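Local coordinates for protein 2-hydroxyisobutyryl-CoA synthetase (Aquincola tertiaricarbonis, PDB 6HE0) that belongs to the ANL superfamily of AMP-binding enzymes, with a large N-terminal part and a smaller C-terminal domain, at residues A[296-301]-A[355-360]. Sequence-based numbering, arbitrary orientation.
Sequences GMLCWQ and CGRTYP
The backbone of Trp-300 sits on the ring of Tyr-359. Trp-300 CA lies over the centre of one face, 3.8 Å from the Tyr-359 ring centroid and 7° off the ring normal, a CH-pi contact. Trp-300 is the centre of an inverse gamma turn, closed by a weak bond from Gln-301 N to Cys-299 O. The five-membered ring of Trp-300 meets the phenol obliquely, planes at 40°. Tyr-359 CE2 lies over one indole face, offset toward its rim and 3.6 Å from Trp-300 CE3. Farther out, Arg-357 NE comes obliquely to 3.2 Å from Trp-300 CH2. The Arg-357 chain is extended from CG to NE, which carries the guanidinium that far. Arg-357 NH2 also donates to Cys-355 SG, a long 3.5 Å bond with the sulfur in the guanidinium plane. Leu-298 CD2 touches both Cys-355 SG and Arg-357 CB, 3.7 Å from each. On the other flank, Gln-301 CG packs 3.5 Å from Pro-360 CD. A single hydrogen bond joins the segments: Cys-299 N to Pro-360 O, 2.9 Å and nearly straight at 173°. It continues the antiparallel pairing of strand 297-299 with strand 361-362. Other polar ends have partners outside the segments: Glu-39 forms a salt bridge with Arg-357 NE, Asp-302 bonds Tyr-359 OH, and Thr-306 O accepts from Gln-301 NE2. One backbone bond thus sets the strand alignment, while ring packing and the Glu-39 salt bridge tie loop 355-360 to strand 297-299 and helix 36-40.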
ATOM      1  N   GLY A 296       3.022  -0.270 -28.129  1.00 27.29           N
ATOM      2  CA  GLY A 296       3.399  -1.622 -27.745  1.00 26.65           C
ATOM      3  C   GLY A 296       4.529  -1.640 -26.751  1.00 32.58           C
ATOM      4  O   GLY A 296       4.683  -0.694 -25.974  1.00 33.38           O
ATOM      5  N   MET A 297       5.363  -2.703 -26.782  1.00 29.52           N
ATOM      6  CA  MET A 297       6.420  -2.844 -25.795  1.00 28.82           C
ATOM      7  C   MET A 297       7.728  -3.339 -26.321  1.00 33.02           C
ATOM      8  O   MET A 297       7.761  -4.126 -27.241  1.00 34.46           O
ATOM      9  CB  MET A 297       5.943  -3.775 -24.669  1.00 30.31           C
ATOM     10  CG  MET A 297       4.605  -3.370 -24.090  1.00 33.17           C
ATOM     11  SD  MET A 297       4.103  -4.340 -22.684  1.00 36.68           S
ATOM     12  CE  MET A 297       3.471  -5.731 -23.457  1.00 32.81           C
ATOM     13  N   LEU A 298       8.802  -2.963 -25.661  1.00 30.16           N
ATOM     14  CA  LEU A 298      10.142  -3.456 -25.940  1.00 31.05           C
ATOM     15  C   LEU A 298      10.441  -4.563 -24.944  1.00 31.94           C
ATOM     16  O   LEU A 298       9.979  -4.500 -23.793  1.00 28.92           O
ATOM     17  CB  LEU A 298      11.149  -2.314 -25.779  1.00 32.21           C
ATOM     18  CG  LEU A 298      11.803  -1.720 -27.030  1.00 39.14           C
ATOM     19  CD1 LEU A 298      10.814  -1.439 -28.175  1.00 39.14           C
ATOM     20  CD2 LEU A 298      12.579  -0.486 -26.678  1.00 41.10           C
ATOM     21  N   CYS A 299      11.166  -5.601 -25.399  1.00 30.44           N
ATOM     22  CA  CYS A 299      11.628  -6.714 -24.564  1.00 31.32           C
ATOM     23  C   CYS A 299      13.031  -6.362 -24.109  1.00 34.66           C
ATOM     24  O   CYS A 299      13.967  -6.454 -24.909  1.00 33.99           O
ATOM     25  CB  CYS A 299      11.621  -8.031 -25.337  1.00 32.98           C
ATOM     26  SG  CYS A 299       9.987  -8.545 -25.896  1.00 36.43           S
ATOM     27  N   TRP A 300      13.170  -5.912 -22.849  1.00 30.78           N
ATOM     28  CA  TRP A 300      14.444  -5.491 -22.237  1.00 31.27           C
ATOM     29  C   TRP A 300      15.216  -6.763 -21.855  1.00 36.36           C
ATOM     30  O   TRP A 300      15.256  -7.147 -20.684  1.00 36.93           O
ATOM     31  CB  TRP A 300      14.138  -4.601 -21.016  1.00 28.51           C
ATOM     32  CG  TRP A 300      13.490  -3.297 -21.375  1.00 29.14           C
ATOM     33  CD1 TRP A 300      12.222  -3.103 -21.864  1.00 31.42           C
ATOM     34  CD2 TRP A 300      14.074  -1.995 -21.248  1.00 29.27           C
ATOM     35  NE1 TRP A 300      11.998  -1.763 -22.082  1.00 30.82           N
ATOM     36  CE2 TRP A 300      13.115  -1.056 -21.707  1.00 33.19           C
ATOM     37  CE3 TRP A 300      15.323  -1.524 -20.784  1.00 30.44           C
ATOM     38  CZ2 TRP A 300      13.365   0.327 -21.717  1.00 32.52           C
ATOM     39  CZ3 TRP A 300      15.571  -0.157 -20.810  1.00 31.82           C
ATOM     40  CH2 TRP A 300      14.599   0.752 -21.267  1.00 32.20           C
ATOM     41  N   GLN A 301      15.801  -7.416 -22.873  1.00 32.51           N
ATOM     42  CA  GLN A 301      16.444  -8.743 -22.853  1.00 32.52           C
ATOM     43  C   GLN A 301      17.521  -8.983 -21.798  1.00 38.14           C
ATOM     44  O   GLN A 301      17.633 -10.127 -21.347  1.00 37.23           O
ATOM     45  CB  GLN A 301      17.003  -9.129 -24.233  1.00 34.20           C
ATOM     46  CG  GLN A 301      15.940  -9.256 -25.334  1.00 34.15           C
ATOM     47  CD  GLN A 301      14.863 -10.256 -25.021  1.00 47.07           C
ATOM     48  OE1 GLN A 301      14.093 -10.115 -24.052  1.00 39.11           O
ATOM     49  NE2 GLN A 301      14.793 -11.293 -25.839  1.00 35.33           N
ATOM     50  N   CYS A 355      13.203   4.693 -30.626  1.00 36.92           N
ATOM     51  CA  CYS A 355      14.044   5.126 -29.503  1.00 35.34           C
ATOM     52  C   CYS A 355      15.547   4.781 -29.649  1.00 40.42           C
ATOM     53  O   CYS A 355      16.361   5.373 -28.951  1.00 41.46           O
ATOM     54  CB  CYS A 355      13.488   4.605 -28.192  1.00 34.03           C
ATOM     55  SG  CYS A 355      13.577   2.807 -28.016  1.00 37.20           S
ATOM     56  N   GLY A 356      15.898   3.870 -30.549  1.00 35.92           N
ATOM     57  CA  GLY A 356      17.279   3.457 -30.755  1.00 36.73           C
ATOM     58  C   GLY A 356      17.643   2.198 -29.980  1.00 42.42           C
ATOM     59  O   GLY A 356      18.751   1.667 -30.139  1.00 43.96           O
ATOM     60  N   ARG A 357      16.734   1.714 -29.115  1.00 37.26           N
ATOM     61  CA  ARG A 357      17.031   0.503 -28.356  1.00 36.99           C
ATOM     62  C   ARG A 357      16.973  -0.683 -29.281  1.00 42.07           C
ATOM     63  O   ARG A 357      16.031  -0.824 -30.075  1.00 42.78           O
ATOM     64  CB  ARG A 357      16.141   0.315 -27.111  1.00 34.45           C
ATOM     65  CG  ARG A 357      16.451   1.335 -26.011  1.00 42.10           C
ATOM     66  CD  ARG A 357      15.513   1.277 -24.811  1.00 36.09           C
ATOM     67  NE  ARG A 357      15.799   2.335 -23.826  1.00 32.89           N
ATOM     68  CZ  ARG A 357      15.334   3.586 -23.892  1.00 40.22           C
ATOM     69  NH1 ARG A 357      15.642   4.463 -22.951  1.00 26.12           N
ATOM     70  NH2 ARG A 357      14.568   3.968 -24.906  1.00 35.34           N
ATOM     71  N   THR A 358      18.034  -1.491 -29.217  1.00 36.93           N
ATOM     72  CA  THR A 358      18.265  -2.688 -30.015  1.00 35.62           C
ATOM     73  C   THR A 358      17.590  -3.898 -29.330  1.00 37.24           C
ATOM     74  O   THR A 358      18.210  -4.936 -29.112  1.00 37.39           O
ATOM     75  CB  THR A 358      19.764  -2.836 -30.236  1.00 36.29           C
ATOM     76  OG1 THR A 358      20.412  -2.717 -28.961  1.00 34.80           O
ATOM     77  CG2 THR A 358      20.323  -1.773 -31.182  1.00 32.30           C
ATOM     78  N   TYR A 359      16.299  -3.754 -29.001  1.00 30.70           N
ATOM     79  CA  TYR A 359      15.552  -4.821 -28.346  1.00 29.04           C
ATOM     80  C   TYR A 359      14.474  -5.346 -29.261  1.00 34.59           C
ATOM     81  O   TYR A 359      13.888  -4.545 -30.015  1.00 33.34           O
ATOM     82  CB  TYR A 359      14.836  -4.283 -27.077  1.00 28.30           C
ATOM     83  CG  TYR A 359      15.718  -3.975 -25.887  1.00 29.53           C
ATOM     84  CD1 TYR A 359      16.691  -4.877 -25.461  1.00 31.64           C
ATOM     85  CD2 TYR A 359      15.541  -2.811 -25.148  1.00 30.05           C
ATOM     86  CE1 TYR A 359      17.512  -4.589 -24.375  1.00 31.44           C
ATOM     87  CE2 TYR A 359      16.376  -2.499 -24.080  1.00 30.77           C
ATOM     88  CZ  TYR A 359      17.358  -3.394 -23.694  1.00 34.72           C
ATOM     89  OH  TYR A 359      18.120  -3.129 -22.587  1.00 32.25           O
ATOM     90  N   PRO A 360      14.087  -6.641 -29.117  1.00 32.30           N
ATOM     91  CA  PRO A 360      12.878  -7.124 -29.821  1.00 33.09           C
ATOM     92  C   PRO A 360      11.672  -6.304 -29.349  1.00 39.49           C
ATOM     93  O   PRO A 360      11.670  -5.750 -28.236  1.00 40.17           O
ATOM     94  CB  PRO A 360      12.724  -8.584 -29.344  1.00 34.30           C
ATOM     95  CG  PRO A 360      14.052  -8.970 -28.783  1.00 38.14           C
ATOM     96  CD  PRO A 360      14.661  -7.688 -28.250  1.00 33.72           C
TER